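Local coordinates for protein oxidoreductase (Methanosarcina mazei, PDB 3KA7) that binds flavin-adenine dinucleotide in a Rossmann-type fold and probably acts as a flavin-dependent oxidoreductase of the amine oxidase family, at residues A17-A22 with L243-L248; K153-F158 with L165-V170. All coordinates share one frame; numbering follows the deposited sequence.

Contact 1: residues A17-A22 with L243-L248; sequences ARLSKA and LVISNL. With FAD (flavin-adenine dinucleotide), chain B.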
ATOM      1  N   ALA A  17       0.711  -1.583 -19.512  1.00 11.12           N
ATOM      2  CA  ALA A  17      -0.365  -2.466 -19.992  1.00 12.06           C
ATOM      3  C   ALA A  17      -1.460  -1.659 -20.689  1.00 12.25           C
ATOM      4  O   ALA A  17      -1.864  -1.995 -21.809  1.00 12.72           O
ATOM      5  CB  ALA A  17      -0.945  -3.298 -18.855  1.00 11.19           C
ATOM      6  N   ARG A  18      -1.926  -0.583 -20.053  1.00 12.66           N
ATOM      7  CA  ARG A  18      -2.973   0.239 -20.662  1.00 13.02           C
ATOM      8  C   ARG A  18      -2.495   0.983 -21.914  1.00 12.98           C
ATOM      9  O   ARG A  18      -3.213   1.048 -22.914  1.00 13.03           O
ATOM     10  CB  ARG A  18      -3.554   1.233 -19.646  1.00 13.88           C
ATOM     11  CG  ARG A  18      -4.648   2.131 -20.232  1.00 16.55           C
ATOM     12  CD  ARG A  18      -5.934   1.353 -20.440  1.00 23.41           C
ATOM     13  NE  ARG A  18      -6.861   2.056 -21.325  1.00 27.59           N
ATOM     14  CZ  ARG A  18      -6.835   1.963 -22.653  1.00 30.21           C
ATOM     15  NH1 ARG A  18      -5.933   1.192 -23.256  1.00 30.49           N
ATOM     16  NH2 ARG A  18      -7.713   2.636 -23.382  1.00 30.95           N
ATOM     17  N   LEU A  19      -1.300   1.557 -21.863  1.00 12.63           N
ATOM     18  CA  LEU A  19      -0.784   2.310 -23.014  1.00 13.94           C
ATOM     19  C   LEU A  19      -0.548   1.426 -24.238  1.00 13.97           C
ATOM     20  O   LEU A  19      -0.794   1.843 -25.374  1.00 13.87           O
ATOM     21  CB  LEU A  19       0.507   3.055 -22.667  1.00 13.87           C
ATOM     22  CG  LEU A  19       0.333   4.238 -21.727  1.00 16.05           C
ATOM     23  CD1 LEU A  19       1.707   4.699 -21.265  1.00 17.73           C
ATOM     24  CD2 LEU A  19      -0.452   5.376 -22.391  1.00 16.69           C
ATOM     25  N   SER A  20      -0.058   0.214 -24.009  1.00 14.32           N
ATOM     26  CA  SER A  20       0.181  -0.706 -25.127  1.00 15.52           C
ATOM     27  C   SER A  20      -1.140  -1.172 -25.750  1.00 16.08           C
ATOM     28  O   SER A  20      -1.263  -1.300 -26.969  1.00 16.11           O
ATOM     29  CB  SER A  20       1.047  -1.890 -24.697  1.00 15.39           C
ATOM     30  OG  SER A  20       0.393  -2.720 -23.766  1.00 16.04           O
ATOM     31  N   LYS A  21      -2.130  -1.427 -24.910  1.00 16.47           N
ATOM     32  CA  LYS A  21      -3.456  -1.774 -25.406  1.00 17.01           C
ATOM     33  C   LYS A  21      -4.058  -0.610 -26.189  1.00 17.11           C
ATOM     34  O   LYS A  21      -4.790  -0.799 -27.172  1.00 16.76           O
ATOM     35  CB  LYS A  21      -4.358  -2.122 -24.237  1.00 17.45           C
ATOM     36  CG  LYS A  21      -5.664  -2.768 -24.647  1.00 19.36           C
ATOM     37  CD  LYS A  21      -6.537  -2.990 -23.438  1.00 23.08           C
ATOM     38  CE  LYS A  21      -7.988  -3.137 -23.855  1.00 24.97           C
ATOM     39  NZ  LYS A  21      -8.149  -4.288 -24.770  1.00 27.06           N
ATOM     40  N   ALA A  22      -3.744   0.599 -25.738  1.00 16.59           N
ATOM     41  CA  ALA A  22      -4.244   1.832 -26.331  1.00 16.82           C
ATOM     42  C   ALA A  22      -3.586   2.147 -27.675  1.00 16.91           C
ATOM     43  O   ALA A  22      -3.898   3.157 -28.303  1.00 17.29           O
ATOM     44  CB  ALA A  22      -4.043   2.980 -25.352  1.00 17.12           C
ATOM     45  N   LEU A 243       5.874  10.631 -24.738  1.00 16.17           N
ATOM     46  CA  LEU A 243       5.289  10.548 -23.404  1.00 14.85           C
ATOM     47  C   LEU A 243       6.242   9.789 -22.486  1.00 13.57           C
ATOM     48  O   LEU A 243       6.733   8.716 -22.838  1.00 12.53           O
ATOM     49  CB  LEU A 243       3.954   9.811 -23.468  1.00 14.92           C
ATOM     50  CG  LEU A 243       3.157   9.625 -22.177  1.00 15.55           C
ATOM     51  CD1 LEU A 243       2.709  10.963 -21.594  1.00 15.68           C
ATOM     52  CD2 LEU A 243       1.962   8.740 -22.458  1.00 16.94           C
ATOM     53  N   VAL A 244       6.503  10.364 -21.317  1.00 12.68           N
ATOM     54  CA  VAL A 244       7.324   9.708 -20.308  1.00 12.07           C
ATOM     55  C   VAL A 244       6.484   9.512 -19.050  1.00 11.18           C
ATOM     56  O   VAL A 244       5.976  10.476 -18.476  1.00 11.52           O
ATOM     57  CB  VAL A 244       8.602  10.531 -19.968  1.00 12.42           C
ATOM     58  CG1 VAL A 244       9.364   9.866 -18.841  1.00 11.29           C
ATOM     59  CG2 VAL A 244       9.504  10.678 -21.202  1.00 13.00           C
ATOM     60  N   ILE A 245       6.312   8.261 -18.647  1.00 10.90           N
ATOM     61  CA  ILE A 245       5.625   7.956 -17.399  1.00 10.92           C
ATOM     62  C   ILE A 245       6.670   7.544 -16.353  1.00  9.63           C
ATOM     63  O   ILE A 245       7.366   6.537 -16.513  1.00  9.79           O
ATOM     64  CB  ILE A 245       4.616   6.811 -17.569  1.00 11.38           C
ATOM     65  CG1 ILE A 245       3.588   7.128 -18.673  1.00 11.87           C
ATOM     66  CG2 ILE A 245       3.969   6.449 -16.211  1.00 11.19           C
ATOM     67  CD1 ILE A 245       2.844   8.444 -18.516  1.00 14.04           C
ATOM     68  N   SER A 246       6.789   8.323 -15.285  1.00  9.48           N
ATOM     69  CA  SER A 246       7.779   7.987 -14.266  1.00  8.32           C
ATOM     70  C   SER A 246       7.107   7.314 -13.089  1.00  7.71           C
ATOM     71  O   SER A 246       6.215   7.897 -12.484  1.00  7.98           O
ATOM     72  CB  SER A 246       8.535   9.221 -13.778  1.00  8.49           C
ATOM     73  OG  SER A 246       9.362   8.839 -12.680  1.00  8.81           O
ATOM     74  N   ASN A 247       7.541   6.100 -12.761  1.00  8.08           N
ATOM     75  CA  ASN A 247       6.999   5.349 -11.630  1.00  8.33           C
ATOM     76  C   ASN A 247       7.896   5.485 -10.385  1.00  8.67           C
ATOM     77  O   ASN A 247       7.869   4.633  -9.480  1.00  8.65           O
ATOM     78  CB  ASN A 247       6.876   3.885 -12.035  1.00  8.58           C
ATOM     79  CG  ASN A 247       6.025   3.066 -11.087  1.00  8.52           C
ATOM     80  OD1 ASN A 247       5.173   3.570 -10.324  1.00 10.43           O
ATOM     81  ND2 ASN A 247       6.220   1.779 -11.160  1.00  5.82           N
ATOM     82  N   LEU A 248       8.674   6.568 -10.332  1.00  8.26           N
ATOM     83  CA  LEU A 248       9.688   6.727  -9.273  1.00  8.14           C
ATOM     84  C   LEU A 248       9.259   7.640  -8.120  1.00  8.42           C
ATOM     85  O   LEU A 248       9.981   7.757  -7.114  1.00  8.66           O
ATOM     86  CB  LEU A 248      11.000   7.254  -9.884  1.00  8.60           C
ATOM     87  CG  LEU A 248      11.612   6.424 -11.019  1.00  9.49           C
ATOM     88  CD1 LEU A 248      12.983   7.016 -11.326  1.00 10.45           C
ATOM     89  CD2 LEU A 248      11.757   4.933 -10.668  1.00 10.61           C
TER
HETATM   90  PA  FAD B 500       7.514   0.883  -6.838  1.00  9.21           P
HETATM   91  O1A FAD B 500       8.069   2.009  -6.007  1.00 10.01           O
HETATM   92  O2A FAD B 500       7.224  -0.411  -6.115  1.00  9.81           O
HETATM   93  O5B FAD B 500       8.519   0.581  -8.052  1.00  7.97           O
HETATM   94  C5B FAD B 500       9.402   1.598  -8.510  1.00  5.76           C
HETATM   95  C4B FAD B 500      10.356   0.869  -9.462  1.00  7.06           C
HETATM   96  O4B FAD B 500      11.248   1.771 -10.086  1.00  8.95           O
HETATM   97  C3B FAD B 500      11.200  -0.159  -8.705  1.00  9.09           C
HETATM   98  O3B FAD B 500      11.059  -1.443  -9.295  1.00  9.76           O
HETATM   99  C2B FAD B 500      12.629   0.370  -8.844  1.00  9.94           C
HETATM  100  O2B FAD B 500      13.599  -0.658  -8.910  1.00 11.67           O
HETATM  101  C1B FAD B 500      12.549   1.191 -10.126  1.00  8.38           C
HETATM  102  N9A FAD B 500      13.516   2.292 -10.223  1.00 11.42           N
HETATM  103  C8A FAD B 500      13.910   3.201  -9.262  1.00 11.21           C
HETATM  104  N7A FAD B 500      14.780   4.078  -9.842  1.00  9.24           N
HETATM  105  C5A FAD B 500      14.926   3.721 -11.147  1.00 11.05           C
HETATM  106  C6A FAD B 500      15.693   4.233 -12.184  1.00 11.31           C
HETATM  107  N6A FAD B 500      16.381   5.358 -12.014  1.00 10.28           N
HETATM  108  N1A FAD B 500      15.627   3.635 -13.426  1.00 11.04           N
HETATM  109  C2A FAD B 500      14.825   2.534 -13.647  1.00 12.03           C
HETATM  110  N3A FAD B 500      14.068   2.021 -12.615  1.00 11.10           N
HETATM  111  C4A FAD B 500      14.135   2.612 -11.394  1.00 11.07           C
HETATM  112  N1  FAD B 500      -0.071  -2.325  -0.748  1.00 11.04           N
HETATM  113  C2  FAD B 500      -1.270  -3.012  -0.833  1.00 13.56           C
HETATM  114  O2  FAD B 500      -2.116  -2.671  -1.671  1.00 12.33           O
HETATM  115  N3  FAD B 500      -1.517  -4.057   0.043  1.00 13.03           N
HETATM  116  C4  FAD B 500      -0.582  -4.418   0.998  1.00 14.43           C
HETATM  117  O4  FAD B 500      -0.795  -5.346   1.779  1.00 16.98           O
HETATM  118  C4X FAD B 500       0.617  -3.727   1.089  1.00 12.76           C
HETATM  119  N5  FAD B 500       1.551  -4.071   2.057  1.00 13.49           N
HETATM  120  C5X FAD B 500       2.748  -3.380   2.123  1.00 12.24           C
HETATM  121  C6  FAD B 500       3.704  -3.724   3.079  1.00 14.64           C
HETATM  122  C7  FAD B 500       4.916  -3.046   3.135  1.00 13.95           C
HETATM  123  C7M FAD B 500       5.929  -3.438   4.183  1.00 15.35           C
HETATM  124  C8  FAD B 500       5.160  -2.020   2.233  1.00 12.91           C
HETATM  125  C8M FAD B 500       6.453  -1.257   2.266  1.00 15.59           C
HETATM  126  C9  FAD B 500       4.205  -1.664   1.283  1.00 11.82           C
HETATM  127  C9A FAD B 500       2.996  -2.351   1.222  1.00 11.14           C
HETATM  128  N10 FAD B 500       2.043  -1.999   0.275  1.00 10.60           N
HETATM  129  C10 FAD B 500       0.862  -2.686   0.202  1.00 11.21           C
HETATM  130  C1' FAD B 500       2.245  -0.837  -0.640  1.00  7.30           C
HETATM  131  C2' FAD B 500       2.707  -1.359  -2.006  1.00  8.89           C
HETATM  132  O2' FAD B 500       3.732  -2.331  -1.821  1.00  9.31           O
HETATM  133  C3' FAD B 500       3.220  -0.186  -2.837  1.00  9.53           C
HETATM  134  O3' FAD B 500       2.293   0.889  -2.751  1.00  9.56           O
HETATM  135  C4' FAD B 500       3.448  -0.480  -4.317  1.00  8.47           C
HETATM  136  O4' FAD B 500       4.186  -1.669  -4.518  1.00  8.97           O
HETATM  137  C5' FAD B 500       4.261   0.683  -4.874  1.00  8.81           C
HETATM  138  O5' FAD B 500       4.223   0.587  -6.276  1.00  7.02           O
HETATM  139  P   FAD B 500       4.756   1.783  -7.174  1.00  9.21           P
HETATM  140  O1P FAD B 500       3.903   1.876  -8.415  1.00  8.46           O
HETATM  141  O2P FAD B 500       4.888   3.074  -6.391  1.00  8.08           O
HETATM  142  O3P FAD B 500       6.223   1.354  -7.679  1.00 10.29           O
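L19 on helix 10-21 and I245 on strand 243-246 have the nearest CA atoms of the pair of segments, 10.2 Å apart, a separation that suits a helix laid on a sheet and meeting it through side chains. L19 provides both contacts. Its CG lies anti to the carbonyl carbon (chi1 -70°), and from there the branch sends one methyl to each strand residue: CD1 lies 4.0 Å from I245 CG1, while CD2 lies 4.1 Å from L243 CD2. L243 and I245 are two positions apart and present the same strand face, and L19 slants across both. With 85 Å² buried in all, the packing is light and apolar.

Beyond the strand end, the chain enters the FAD pocket. N247 CG is 3.6 Å from FAD O1P, setting the amide beside the pyrophosphate, and L248 CD1 is 3.8 Å from FAD C5A on the adenine. A leucine in place of N247 would probably leave that phosphate oxygen facing an apolar group instead of a polar amide. In the parallel sheet, strand 243-246 runs between strands 2-6 and 394-396, and helix 408-421 packs alongside, M420 touching L19 and V419 touching I245.

Contact 2: residues K153-F158 with L165-V170; sequences KFADSF and LKSDEV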
ATOM      1  N   LYS A 153      -7.722   3.119  20.142  1.00 10.70           N
ATOM      2  CA  LYS A 153      -6.880   1.928  19.947  1.00 10.73           C
ATOM      3  C   LYS A 153      -7.228   1.243  18.626  1.00 10.20           C
ATOM      4  O   LYS A 153      -6.337   0.844  17.861  1.00  9.31           O
ATOM      5  CB  LYS A 153      -7.066   0.927  21.093  1.00 11.70           C
ATOM      6  CG  LYS A 153      -6.851   1.531  22.454  1.00 14.06           C
ATOM      7  CD  LYS A 153      -5.447   2.029  22.612  1.00 20.38           C
ATOM      8  CE  LYS A 153      -4.505   0.897  22.942  1.00 22.71           C
ATOM      9  NZ  LYS A 153      -3.145   1.415  23.299  1.00 27.11           N
ATOM     10  N   PHE A 154      -8.526   1.093  18.373  1.00  9.68           N
ATOM     11  CA  PHE A 154      -9.010   0.438  17.162  1.00  9.99           C
ATOM     12  C   PHE A 154      -8.587   1.254  15.945  1.00  9.71           C
ATOM     13  O   PHE A 154      -8.038   0.714  14.992  1.00  9.44           O
ATOM     14  CB  PHE A 154     -10.539   0.287  17.226  1.00  9.74           C
ATOM     15  CG  PHE A 154     -11.155  -0.255  15.972  1.00 11.87           C
ATOM     16  CD1 PHE A 154     -10.820  -1.509  15.507  1.00 11.67           C
ATOM     17  CD2 PHE A 154     -12.090   0.493  15.264  1.00 13.68           C
ATOM     18  CE1 PHE A 154     -11.379  -2.011  14.349  1.00 12.94           C
ATOM     19  CE2 PHE A 154     -12.660   0.001  14.109  1.00 14.45           C
ATOM     20  CZ  PHE A 154     -12.300  -1.264  13.648  1.00 14.35           C
ATOM     21  N   ALA A 155      -8.819   2.566  15.998  1.00  9.20           N
ATOM     22  CA  ALA A 155      -8.432   3.456  14.887  1.00  9.33           C
ATOM     23  C   ALA A 155      -6.934   3.401  14.608  1.00  9.48           C
ATOM     24  O   ALA A 155      -6.512   3.355  13.445  1.00  9.67           O
ATOM     25  CB  ALA A 155      -8.859   4.875  15.170  1.00  9.70           C
ATOM     26  N   ASP A 156      -6.121   3.412  15.663  1.00  9.26           N
ATOM     27  CA  ASP A 156      -4.666   3.348  15.467  1.00  9.77           C
ATOM     28  C   ASP A 156      -4.256   2.032  14.817  1.00  9.87           C
ATOM     29  O   ASP A 156      -3.327   1.986  14.015  1.00  9.67           O
ATOM     30  CB  ASP A 156      -3.916   3.500  16.792  1.00 10.50           C
ATOM     31  CG  ASP A 156      -3.698   4.944  17.194  1.00 12.77           C
ATOM     32  OD1 ASP A 156      -3.906   5.863  16.362  1.00 13.94           O
ATOM     33  OD2 ASP A 156      -3.307   5.159  18.363  1.00 15.80           O
ATOM     34  N   SER A 157      -4.926   0.945  15.187  1.00  9.56           N
ATOM     35  CA  SER A 157      -4.634  -0.348  14.579  1.00  9.88           C
ATOM     36  C   SER A 157      -5.018  -0.346  13.094  1.00  9.74           C
ATOM     37  O   SER A 157      -4.234  -0.747  12.224  1.00  9.40           O
ATOM     38  CB  SER A 157      -5.364  -1.454  15.332  1.00 10.80           C
ATOM     39  OG  SER A 157      -5.165  -2.710  14.713  1.00 13.08           O
ATOM     40  N   PHE A 158      -6.220   0.124  12.796  1.00  9.20           N
ATOM     41  CA  PHE A 158      -6.638   0.221  11.413  1.00 10.42           C
ATOM     42  C   PHE A 158      -5.693   1.103  10.597  1.00  9.99           C
ATOM     43  O   PHE A 158      -5.276   0.718   9.507  1.00 10.37           O
ATOM     44  CB  PHE A 158      -8.065   0.760  11.300  1.00 10.83           C
ATOM     45  CG  PHE A 158      -8.441   1.118   9.904  1.00 12.86           C
ATOM     46  CD1 PHE A 158      -8.787   0.131   9.002  1.00 16.03           C
ATOM     47  CD2 PHE A 158      -8.404   2.433   9.479  1.00 15.59           C
ATOM     48  CE1 PHE A 158      -9.121   0.458   7.693  1.00 16.38           C
ATOM     49  CE2 PHE A 158      -8.733   2.766   8.178  1.00 16.75           C
ATOM     50  CZ  PHE A 158      -9.086   1.771   7.284  1.00 16.90           C
ATOM     51  N   LEU A 165       0.221   4.720   9.320  1.00 11.28           N
ATOM     52  CA  LEU A 165       0.139   6.035   9.960  1.00 11.68           C
ATOM     53  C   LEU A 165      -0.559   5.906  11.312  1.00 11.66           C
ATOM     54  O   LEU A 165      -1.253   4.927  11.553  1.00 11.83           O
ATOM     55  CB  LEU A 165      -0.689   6.991   9.102  1.00 11.84           C
ATOM     56  CG  LEU A 165      -0.099   7.365   7.748  1.00 13.37           C
ATOM     57  CD1 LEU A 165      -1.126   8.114   6.904  1.00 16.15           C
ATOM     58  CD2 LEU A 165       1.129   8.191   7.985  1.00 14.67           C
ATOM     59  N   LYS A 166      -0.406   6.908  12.175  1.00 11.75           N
ATOM     60  CA  LYS A 166      -1.219   6.955  13.391  1.00 12.62           C
ATOM     61  C   LYS A 166      -2.516   7.698  13.102  1.00 12.23           C
ATOM     62  O   LYS A 166      -2.568   8.520  12.203  1.00 11.97           O
ATOM     63  CB  LYS A 166      -0.467   7.678  14.500  1.00 13.20           C
ATOM     64  CG  LYS A 166       0.735   6.915  14.982  1.00 16.39           C
ATOM     65  CD  LYS A 166       0.320   5.771  15.874  1.00 20.46           C
ATOM     66  CE  LYS A 166       0.029   6.254  17.282  1.00 24.66           C
ATOM     67  NZ  LYS A 166       0.333   5.184  18.285  1.00 27.52           N
ATOM     68  N   SER A 167      -3.559   7.441  13.884  1.00 12.43           N
ATOM     69  CA  SER A 167      -4.840   8.092  13.610  1.00 12.70           C
ATOM     70  C   SER A 167      -4.785   9.606  13.814  1.00 12.99           C
ATOM     71  O   SER A 167      -5.647  10.339  13.309  1.00 12.68           O
ATOM     72  CB  SER A 167      -5.964   7.471  14.448  1.00 12.44           C
ATOM     73  OG  SER A 167      -5.740   7.687  15.830  1.00 13.42           O
ATOM     74  N   ASP A 168      -3.786  10.087  14.546  1.00 13.62           N
ATOM     75  CA  ASP A 168      -3.653  11.535  14.717  1.00 14.71           C
ATOM     76  C   ASP A 168      -2.871  12.166  13.556  1.00 15.04           C
ATOM     77  O   ASP A 168      -2.590  13.362  13.573  1.00 14.83           O
ATOM     78  CB  ASP A 168      -3.056  11.903  16.094  1.00 15.71           C
ATOM     79  CG  ASP A 168      -1.588  11.508  16.242  1.00 18.39           C
ATOM     80  OD1 ASP A 168      -1.026  10.864  15.335  1.00 21.21           O
ATOM     81  OD2 ASP A 168      -0.984  11.866  17.291  1.00 22.07           O
ATOM     82  N   GLU A 169      -2.540  11.352  12.550  1.00 15.18           N
ATOM     83  CA  GLU A 169      -1.710  11.784  11.424  1.00 16.06           C
ATOM     84  C   GLU A 169      -2.428  11.643  10.093  1.00 15.91           C
ATOM     85  O   GLU A 169      -1.803  11.785   9.036  1.00 16.27           O
ATOM     86  CB  GLU A 169      -0.442  10.931  11.299  1.00 17.08           C
ATOM     87  CG  GLU A 169       0.395  10.775  12.538  1.00 21.06           C
ATOM     88  CD  GLU A 169       1.727  10.135  12.212  1.00 24.98           C
ATOM     89  OE1 GLU A 169       1.740   9.013  11.644  1.00 22.55           O
ATOM     90  OE2 GLU A 169       2.770  10.768  12.517  1.00 28.83           O
ATOM     91  N   VAL A 170      -3.708  11.295  10.127  1.00 14.59           N
ATOM     92  CA  VAL A 170      -4.467  11.171   8.890  1.00 13.76           C
ATOM     93  C   VAL A 170      -5.710  12.041   8.980  1.00 12.68           C
ATOM     94  O   VAL A 170      -6.431  12.005   9.985  1.00 11.57           O
ATOM     95  CB  VAL A 170      -4.863   9.720   8.601  1.00 14.54           C
ATOM     96  CG1 VAL A 170      -5.829   9.239   9.642  1.00 14.13           C
ATOM     97  CG2 VAL A 170      -5.447   9.577   7.169  1.00 14.18           C
TER
HETATM   98  O   HOH W   1      -1.062   3.480  13.851  1.00 15.67           O
HETATM   99  O   HOH W   2      -2.799   8.568  17.052  1.00 20.42           O
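D156, on helix 149-163, holds the type I beta turn K166-E169 that lies in the loop between this helix and helix 172-185. The turn is identified by the bond from E169 N to K166 O (2.9 Å) and by the helical backbone angles of S167 and D168.

Hydrogen bonds dominate, and they converge on one carboxylate oxygen. S167 OG donates to D156 OD1 at 2.6 Å, arriving from above the carboxylate plane, 40° out of it. S167 N reaches D156 OD1 nearly end-on to its C-O bond, at 3.0 Å with an N-H...O angle of 159°. Two donors from one residue thus grip the same oxygen; S167 can supply both because its OG sits between its own backbone N and carbonyl carbon (chi1 64°). A water adds a third donor to OD1 and accepts from D168 N. Within the turn, K166 N donates a hydrogen bond to E169 OE1.

The ionic part is weaker: K166, bent at chi2 and chi3, brings NZ to 3.6 Å from D156 OD2, a long salt bridge.

Apolar contact is small, A155 CB meeting S167 CB at 4.0 Å, with L138 and I142 of helix 138-145 also against A155.

Water also joins the two backbones: a second molecule donates to D156 O and to L165 O, each at 2.7 Å.

Contact 1 and contact 2 lie on opposite sides of the chain's centre, with centres 34 Å apart and nearest atoms about 18 Å apart, so they do not touch. Along the chain the order is 17-22, 153-158, 165-170, 243-248: the local helix-to-turn pairing of contact 2 falls within the long excursion that contact 1 spans. They share no helix, strand or sheet, though both fall within the part of the chain related to flavin-containing amine oxidoreductases. Contact 1 thus ties helix 10-21 to the five-stranded parallel sheet from which N247 and L248 enter the FAD pocket, whereas contact 2 organises a helix-to-helix connection set off from the cofactor, the side chain of L165 remaining about 12 Å from it.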